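Local coordinates for D-alanyl-D-alanine carboxypeptidase DacB2 (Mycobacterium tuberculosis H37Rv, PDB 4RYE), which shows D,D-carboxypeptidase activity in vitro and probably trims the D-Ala-D-Ala end of peptidoglycan stem peptides, as a penicillin-binding protein, at residues A[50-55]-A[125-130]. Sequence-based numbering, arbitrary orientation.
Sequences KVLLAL and NAKAAT
L52 reaches across to the turn around K127 and A128 with both of its methyls. CD1 lies 3.8 Å from CG of K127 and beside the backbone N of A128, while CD2 rests 4.1 Å from the CB of A128. With CG anti to the backbone N (chi1 -172°), the branched end of L52 comes up against helix 117-130 and slides past K127, which runs the opposite way. Bent at chi2, chi3 and chi4, the K127 chain runs alongside helix 50-60, with CE 4.2 Å from CB of L55. Its NZ goes on to a salt bridge with D59, a turn further along helix 50-60. At the end of helix 117-130, OG1 of T130 hydrogen-bonds to the carbonyl O of K127 at 2.7 Å. The helices pass nearly at right angles (89°), their axes 9.7 Å apart. On other sides of 50-60, K50, by similarity the proton acceptor, hydrogen-bonds to S47, the inferred nucleophile of the SxxK motif, and V51 packs on helix 155-166. A54 touches helix 91-100, and helix 50-60 is thus embedded among helices 91-100, 117-130 and 155-166.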
loop_
_atom_site.group_PDB
_atom_site.type_symbol
_atom_site.label_atom_id
_atom_site.label_comp_id
_atom_site.label_asym_id
_atom_site.label_seq_id
_atom_site.Cartn_x
_atom_site.Cartn_y
_atom_site.Cartn_z
ATOM N N LYS A 50 -4.671 2.289 -1.889
ATOM C CA LYS A 50 -5.617 1.241 -1.479
ATOM C C LYS A 50 -5.447 0.845 -0.012
ATOM O O LYS A 50 -6.377 0.340 0.606
ATOM C CB LYS A 50 -5.500 -0.001 -2.376
ATOM C CG LYS A 50 -6.033 0.187 -3.805
ATOM C CD LYS A 50 -5.838 -1.104 -4.599
ATOM C CE LYS A 50 -6.596 -1.103 -5.923
ATOM N NZ LYS A 50 -5.865 -0.341 -6.960
ATOM N N VAL A 51 -4.262 1.061 0.547
ATOM C CA VAL A 51 -4.055 0.810 1.975
ATOM C C VAL A 51 -4.925 1.747 2.816
ATOM O O VAL A 51 -5.504 1.351 3.837
ATOM C CB VAL A 51 -2.567 0.986 2.372
ATOM C CG1 VAL A 51 -2.382 0.763 3.868
ATOM C CG2 VAL A 51 -1.676 0.023 1.579
ATOM N N LEU A 52 -5.011 2.998 2.392
ATOM C CA LEU A 52 -5.873 3.967 3.052
ATOM C C LEU A 52 -7.350 3.577 2.921
ATOM O O LEU A 52 -8.121 3.720 3.865
ATOM C CB LEU A 52 -5.628 5.355 2.467
ATOM C CG LEU A 52 -6.308 6.530 3.163
ATOM C CD1 LEU A 52 -5.899 6.559 4.633
ATOM C CD2 LEU A 52 -5.945 7.832 2.458
ATOM N N LEU A 53 -7.751 3.074 1.758
ATOM C CA LEU A 53 -9.121 2.572 1.604
ATOM C C LEU A 53 -9.356 1.400 2.555
ATOM O O LEU A 53 -10.401 1.314 3.197
ATOM C CB LEU A 53 -9.380 2.133 0.155
ATOM C CG LEU A 53 -10.709 1.408 -0.089
ATOM C CD1 LEU A 53 -11.888 2.297 0.246
ATOM C CD2 LEU A 53 -10.783 0.935 -1.539
ATOM N N ALA A 54 -8.382 0.497 2.649
ATOM C CA ALA A 54 -8.496 -0.652 3.550
ATOM C C ALA A 54 -8.712 -0.235 5.009
ATOM O O ALA A 54 -9.513 -0.845 5.720
ATOM C CB ALA A 54 -7.267 -1.581 3.424
ATOM N N LEU A 55 -7.992 0.791 5.457
ATOM C CA LEU A 55 -8.185 1.324 6.812
ATOM C C LEU A 55 -9.622 1.788 7.068
ATOM O O LEU A 55 -10.199 1.508 8.117
ATOM C CB LEU A 55 -7.256 2.511 7.053
ATOM C CG LEU A 55 -5.829 2.241 7.507
ATOM C CD1 LEU A 55 -5.058 3.558 7.498
ATOM C CD2 LEU A 55 -5.831 1.620 8.893
ATOM N N ASN A 125 -9.748 10.691 2.908
ATOM C CA ASN A 125 -9.055 11.932 3.221
ATOM C C ASN A 125 -9.212 12.304 4.689
ATOM O O ASN A 125 -8.261 12.764 5.319
ATOM C CB ASN A 125 -9.532 13.049 2.286
ATOM C CG ASN A 125 -8.947 12.905 0.894
ATOM O OD1 ASN A 125 -7.796 12.489 0.746
ATOM N ND2 ASN A 125 -9.733 13.220 -0.127
ATOM N N ALA A 126 -10.396 12.072 5.250
ATOM C CA ALA A 126 -10.581 12.311 6.684
ATOM C C ALA A 126 -9.682 11.398 7.524
ATOM O O ALA A 126 -9.124 11.821 8.541
ATOM C CB ALA A 126 -12.030 12.141 7.080
ATOM N N LYS A 127 -9.550 10.148 7.102
ATOM C CA LYS A 127 -8.707 9.186 7.817
ATOM C C LYS A 127 -7.230 9.602 7.777
ATOM O O LYS A 127 -6.534 9.568 8.801
ATOM C CB LYS A 127 -8.903 7.789 7.212
ATOM C CG LYS A 127 -8.021 6.691 7.805
ATOM C CD LYS A 127 -8.061 6.689 9.326
ATOM C CE LYS A 127 -8.575 5.390 9.872
ATOM N NZ LYS A 127 -10.038 5.485 10.144
ATOM N N ALA A 128 -6.752 10.003 6.602
ATOM C CA ALA A 128 -5.378 10.497 6.482
ATOM C C ALA A 128 -5.132 11.639 7.459
ATOM O O ALA A 128 -4.101 11.677 8.141
ATOM C CB ALA A 128 -5.076 10.934 5.050
ATOM N N ALA A 129 -6.078 12.569 7.553
ATOM C CA ALA A 129 -5.932 13.676 8.503
ATOM C C ALA A 129 -5.832 13.213 9.962
ATOM O O ALA A 129 -5.046 13.774 10.733
ATOM C CB ALA A 129 -7.067 14.689 8.343
ATOM N N THR A 130 -6.628 12.219 10.358
ATOM C CA THR A 130 -6.562 11.746 11.747
ATOM C C THR A 130 -5.200 11.128 12.046
ATOM O O THR A 130 -4.773 11.101 13.195
ATOM C CB THR A 130 -7.654 10.730 12.113
ATOM O OG1 THR A 130 -7.467 9.527 11.360
ATOM C CG2 THR A 130 -9.036 11.288 11.839
#